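Local coordinates for protein sugar-binding transcriptional regulator, LacI family (Enterococcus faecalis, PDB 3CS3) that probably binds DNA to regulate transcription, as a repressor likely responsive to a sugar, at residues R6-Y18 with D38-H50. Sequence-based numbering, arbitrary orientation. Where two conformers were deposited one is given.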
loop_
_atom_site.group_PDB
_atom_site.type_symbol
_atom_site.label_atom_id
_atom_site.label_comp_id
_atom_site.label_asym_id
_atom_site.label_seq_id
_atom_site.Cartn_x
_atom_site.Cartn_y
_atom_site.Cartn_z
ATOM N N ARG A 6 -1.495 4.459 -32.366
ATOM C CA ARG A 6 -2.330 3.956 -31.281
ATOM C C ARG A 6 -2.673 5.038 -30.274
ATOM O O ARG A 6 -1.847 5.887 -29.950
ATOM C CB ARG A 6 -1.615 2.817 -30.559
ATOM C CG ARG A 6 -2.432 1.548 -30.447
ATOM C CD ARG A 6 -1.534 0.320 -30.501
ATOM N NE ARG A 6 -0.252 0.597 -31.157
ATOM C CZ ARG A 6 0.524 -0.318 -31.733
ATOM N NH1 ARG A 6 1.670 0.048 -32.295
ATOM N NH2 ARG A 6 0.159 -1.594 -31.759
ATOM N N GLN A 7 -3.905 5.000 -29.788
ATOM C CA GLN A 7 -4.288 5.759 -28.615
ATOM C C GLN A 7 -5.164 4.858 -27.770
ATOM O O GLN A 7 -6.311 4.605 -28.114
ATOM C CB GLN A 7 -5.018 7.036 -29.007
ATOM C CG GLN A 7 -5.432 7.911 -27.847
ATOM C CD GLN A 7 -5.381 9.379 -28.193
ATOM O OE1 GLN A 7 -4.327 9.904 -28.558
ATOM N NE2 GLN A 7 -6.518 10.056 -28.082
ATOM N N THR A 8 -4.598 4.362 -26.673
ATOM C CA THR A 8 -5.251 3.369 -25.826
ATOM C C THR A 8 -5.974 4.006 -24.647
ATOM O O THR A 8 -6.693 3.313 -23.915
ATOM C CB THR A 8 -4.219 2.357 -25.269
ATOM O OG1 THR A 8 -3.267 3.038 -24.440
ATOM C CG2 THR A 8 -3.478 1.660 -26.398
ATOM N N ASN A 9 -5.798 5.326 -24.510
ATOM C CA ASN A 9 -6.165 6.112 -23.317
ATOM C C ASN A 9 -5.815 5.483 -21.959
ATOM O O ASN A 9 -6.577 5.546 -20.984
ATOM C CB ASN A 9 -7.558 6.800 -23.395
ATOM C CG ASN A 9 -8.748 5.834 -23.388
ATOM O OD1 ASN A 9 -9.815 6.184 -23.895
ATOM N ND2 ASN A 9 -8.598 4.659 -22.785
ATOM N N ILE A 10 -4.617 4.896 -21.909
ATOM C CA ILE A 10 -4.066 4.276 -20.699
ATOM C C ILE A 10 -2.681 4.844 -20.384
ATOM O O ILE A 10 -1.810 4.931 -21.259
ATOM C CB ILE A 10 -4.019 2.719 -20.794
ATOM C CG1 ILE A 10 -5.432 2.154 -20.972
ATOM C CG2 ILE A 10 -3.428 2.100 -19.522
ATOM C CD1 ILE A 10 -5.484 0.738 -21.501
ATOM N N ILE A 11 -2.498 5.263 -19.136
ATOM C CA ILE A 11 -1.192 5.696 -18.652
ATOM C C ILE A 11 -0.608 4.594 -17.773
ATOM O O ILE A 11 -1.283 4.087 -16.879
ATOM C CB ILE A 11 -1.284 7.048 -17.874
ATOM C CG1 ILE A 11 -1.888 8.156 -18.758
ATOM C CG2 ILE A 11 0.081 7.471 -17.312
ATOM C CD1 ILE A 11 -1.107 8.459 -20.047
ATOM N N GLY A 12 0.629 4.198 -18.061
ATOM C CA GLY A 12 1.362 3.268 -17.203
ATOM C C GLY A 12 2.016 4.003 -16.046
ATOM O O GLY A 12 2.721 4.986 -16.245
ATOM N N VAL A 13 1.768 3.542 -14.827
ATOM C CA VAL A 13 2.353 4.166 -13.652
ATOM C C VAL A 13 3.349 3.191 -13.033
ATOM O O VAL A 13 2.979 2.104 -12.600
ATOM C CB VAL A 13 1.276 4.611 -12.642
ATOM C CG1 VAL A 13 1.915 5.218 -11.404
ATOM C CG2 VAL A 13 0.318 5.615 -13.289
ATOM N N TYR A 14 4.620 3.579 -13.022
ATOM C CA TYR A 14 5.686 2.692 -12.570
ATOM C C TYR A 14 6.168 3.073 -11.177
ATOM O O TYR A 14 6.832 4.093 -10.989
ATOM C CB TYR A 14 6.826 2.643 -13.599
ATOM C CG TYR A 14 6.396 1.968 -14.881
ATOM C CD1 TYR A 14 6.542 0.592 -15.044
ATOM C CD2 TYR A 14 5.799 2.698 -15.915
ATOM C CE1 TYR A 14 6.129 -0.039 -16.205
ATOM C CE2 TYR A 14 5.379 2.077 -17.078
ATOM C CZ TYR A 14 5.552 0.707 -17.216
ATOM O OH TYR A 14 5.142 0.075 -18.365
ATOM N N LEU A 15 5.782 2.252 -10.204
ATOM C CA LEU A 15 6.105 2.479 -8.798
ATOM C C LEU A 15 7.171 1.502 -8.333
ATOM O O LEU A 15 7.399 0.478 -8.969
ATOM C CB LEU A 15 4.854 2.377 -7.922
ATOM C CG LEU A 15 3.693 3.331 -8.242
ATOM C CD1 LEU A 15 2.587 3.115 -7.239
ATOM C CD2 LEU A 15 4.114 4.813 -8.272
ATOM N N ALA A 16 7.823 1.833 -7.224
ATOM C CA ALA A 16 8.929 1.038 -6.696
ATOM C C ALA A 16 8.498 0.045 -5.615
ATOM O O ALA A 16 9.219 -0.911 -5.322
ATOM C CB ALA A 16 10.005 1.956 -6.168
ATOM N N ASP A 17 7.315 0.274 -5.052
ATOM C CA ASP A 17 6.787 -0.476 -3.897
ATOM C C ASP A 17 7.640 -0.471 -2.620
ATOM O O ASP A 17 7.815 -1.499 -1.961
ATOM C CB ASP A 17 6.287 -1.886 -4.261
ATOM C CG ASP A 17 4.770 -1.948 -4.414
ATOM O OD1 ASP A 17 4.148 -2.850 -3.813
ATOM O OD2 ASP A 17 4.194 -1.091 -5.122
ATOM N N TYR A 18 8.190 0.701 -2.306
ATOM C CA TYR A 18 8.411 1.064 -0.915
ATOM C C TYR A 18 7.222 1.920 -0.486
ATOM O O TYR A 18 6.456 1.525 0.396
ATOM C CB TYR A 18 9.760 1.773 -0.646
ATOM C CG TYR A 18 10.319 2.682 -1.730
ATOM C CD1 TYR A 18 11.382 2.262 -2.527
ATOM C CD2 TYR A 18 9.828 3.979 -1.922
ATOM C CE1 TYR A 18 11.917 3.091 -3.502
ATOM C CE2 TYR A 18 10.349 4.815 -2.909
ATOM C CZ TYR A 18 11.394 4.363 -3.695
ATOM O OH TYR A 18 11.916 5.184 -4.671
ATOM N N ASP A 38 -10.797 11.418 -19.663
ATOM C CA ASP A 38 -11.170 10.050 -20.068
ATOM C C ASP A 38 -9.985 9.089 -20.221
ATOM O O ASP A 38 -9.990 8.209 -21.091
ATOM C CB ASP A 38 -12.037 10.044 -21.342
ATOM C CG ASP A 38 -13.262 10.929 -21.224
ATOM O OD1 ASP A 38 -13.384 11.880 -22.031
ATOM O OD2 ASP A 38 -14.095 10.677 -20.324
ATOM N N TYR A 39 -8.967 9.271 -19.383
ATOM C CA TYR A 39 -7.832 8.359 -19.346
ATOM C C TYR A 39 -7.931 7.438 -18.147
ATOM O O TYR A 39 -8.589 7.756 -17.157
ATOM C CB TYR A 39 -6.512 9.128 -19.320
ATOM C CG TYR A 39 -5.926 9.384 -20.687
ATOM C CD1 TYR A 39 -4.764 8.735 -21.100
ATOM C CD2 TYR A 39 -6.536 10.268 -21.575
ATOM C CE1 TYR A 39 -4.215 8.975 -22.362
ATOM C CE2 TYR A 39 -6.001 10.512 -22.840
ATOM C CZ TYR A 39 -4.844 9.862 -23.227
ATOM O OH TYR A 39 -4.316 10.104 -24.477
ATOM N N GLU A 40 -7.290 6.284 -18.258
ATOM C CA GLU A 40 -7.196 5.345 -17.153
ATOM C C GLU A 40 -5.747 4.966 -16.903
ATOM O O GLU A 40 -4.855 5.292 -17.689
ATOM C CB GLU A 40 -8.034 4.097 -17.419
ATOM C CG GLU A 40 -9.512 4.274 -17.107
ATOM C CD GLU A 40 -10.300 2.988 -17.258
ATOM O OE1 GLU A 40 -9.991 2.201 -18.182
ATOM O OE2 GLU A 40 -11.232 2.768 -16.454
ATOM N N MET A 41 -5.514 4.266 -15.805
ATOM C CA MET A 41 -4.161 3.985 -15.392
ATOM C C MET A 41 -3.947 2.515 -15.053
ATOM O O MET A 41 -4.846 1.848 -14.545
ATOM C CB MET A 41 -3.768 4.945 -14.258
ATOM C CG MET A 41 -3.298 4.327 -12.970
ATOM S SD MET A 41 -3.640 5.463 -11.626
ATOM C CE MET A 41 -4.098 4.298 -10.338
ATOM N N ILE A 42 -2.778 1.998 -15.409
ATOM C CA ILE A 42 -2.325 0.733 -14.854
ATOM C C ILE A 42 -1.049 0.957 -14.055
ATOM O O ILE A 42 -0.219 1.799 -14.410
ATOM C CB ILE A 42 -2.147 -0.390 -15.906
ATOM C CG1 ILE A 42 -1.221 0.047 -17.039
ATOM C CG2 ILE A 42 -3.505 -0.816 -16.439
ATOM C CD1 ILE A 42 -0.046 -0.886 -17.250
ATOM N N VAL A 43 -0.919 0.222 -12.958
ATOM C CA VAL A 43 0.216 0.378 -12.069
ATOM C C VAL A 43 1.091 -0.862 -12.166
ATOM O O VAL A 43 0.590 -1.980 -12.082
ATOM C CB VAL A 43 -0.238 0.622 -10.614
ATOM C CG1 VAL A 43 0.960 0.825 -9.693
ATOM C CG2 VAL A 43 -1.162 1.825 -10.538
ATOM N N CYS A 44 2.390 -0.654 -12.364
ATOM C CA CYS A 44 3.350 -1.746 -12.424
ATOM C C CYS A 44 4.487 -1.535 -11.443
ATOM O O CYS A 44 4.961 -0.418 -11.260
ATOM C CB CYS A 44 3.898 -1.911 -13.837
ATOM S SG CYS A 44 2.619 -2.346 -15.020
ATOM N N SER A 45 4.921 -2.618 -10.813
ATOM C CA SER A 45 5.972 -2.541 -9.815
ATOM C C SER A 45 6.859 -3.779 -9.834
ATOM O O SER A 45 6.407 -4.868 -10.167
ATOM C CB SER A 45 5.355 -2.356 -8.432
ATOM O OG SER A 45 6.326 -1.851 -7.546
ATOM N N GLY A 46 8.123 -3.607 -9.470
ATOM C CA GLY A 46 9.079 -4.707 -9.460
ATOM C C GLY A 46 10.408 -4.316 -10.072
ATOM O O GLY A 46 10.492 -3.333 -10.811
ATOM N N LYS A 47 11.441 -5.104 -9.765
ATOM C CA LYS A 47 12.808 -4.875 -10.252
ATOM C C LYS A 47 12.948 -5.029 -11.767
ATOM O O LYS A 47 13.818 -4.411 -12.378
ATOM C CB LYS A 47 13.792 -5.826 -9.554
ATOM C CG LYS A 47 14.209 -5.398 -8.147
ATOM C CD LYS A 47 15.382 -6.231 -7.617
ATOM C CE LYS A 47 16.724 -5.741 -8.161
ATOM N NZ LYS A 47 17.849 -6.628 -7.753
ATOM N N LYS A 48 12.089 -5.857 -12.358
ATOM C CA LYS A 48 12.156 -6.178 -13.779
ATOM C C LYS A 48 10.991 -5.576 -14.564
ATOM O O LYS A 48 10.775 -5.939 -15.719
ATOM C CB LYS A 48 12.182 -7.701 -13.983
ATOM C CG LYS A 48 13.365 -8.434 -13.344
ATOM C CD LYS A 48 14.623 -8.365 -14.207
ATOM C CE LYS A 48 15.724 -9.280 -13.680
ATOM N NZ LYS A 48 16.205 -8.884 -12.321
ATOM N N SER A 49 10.258 -4.653 -13.940
ATOM C CA SER A 49 9.039 -4.073 -14.530
ATOM C C SER A 49 9.295 -3.171 -15.742
ATOM O O SER A 49 8.414 -3.001 -16.591
ATOM C CB SER A 49 8.239 -3.309 -13.472
ATOM O OG SER A 49 8.922 -2.136 -13.065
ATOM N N HIS A 50 10.496 -2.603 -15.818
ATOM C CA HIS A 50 10.892 -1.756 -16.942
ATOM C C HIS A 50 11.309 -2.550 -18.184
ATOM O O HIS A 50 11.384 -1.991 -19.280
ATOM C CB HIS A 50 12.005 -0.789 -16.526
ATOM C CG HIS A 50 13.268 -1.460 -16.083
ATOM N ND1 HIS A 50 13.514 -1.787 -14.766
ATOM C CD2 HIS A 50 14.365 -1.846 -16.777
ATOM C CE1 HIS A 50 14.704 -2.352 -14.670
ATOM N NE2 HIS A 50 15.242 -2.400 -15.876
HETATM O O HOH W 1 8.513 -0.053 -11.683
#
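Ser45 turns OG trans to its amide nitrogen (chi1 -161°), and this carries the hydroxyl to Leu15 O of the neighbouring strand, to which it donates over 2.9 Å from well above the carbonyl plane; serine suits because its short side chain ends in a donor. Tyr14, whose CG stands beside its backbone N (chi1 -68°), leans toward the neighbouring strand, and its ring atom CE1 lies 3.8 Å from Cys44 CB, with the sulfur oblique to the ring. Six backbone hydrogen bonds join the two chain segments, from Glu40 N on Asn9 O to Leu15 N on Cys44 O. Strands 10-15 and 40-45 are thus parallel neighbours, the two ends of a beta-alpha-beta crossover through helix 23-35 in the periplasmic-binding-protein-like fold. Beta-branched Ile10, Ile42 and Val43 suit these extended backbones: Ile10 CG2 meets Ile42 CG1 at 3.9 Å on the Tyr14 side. On the other face Leu15 extends CD1 to Val43 CG1 at 3.7 Å and also touches Tyr23 and Leu27 of helix 23-35. Just ahead of the paired Ile10 and Glu40, the broad Tyr39 ring lies against Asn9, whose CA sits over its face 3.8 Å from the centroid. Strand 40-45 pairs antiparallel with the second subunit, whose Lys48 forms a salt bridge with Glu40.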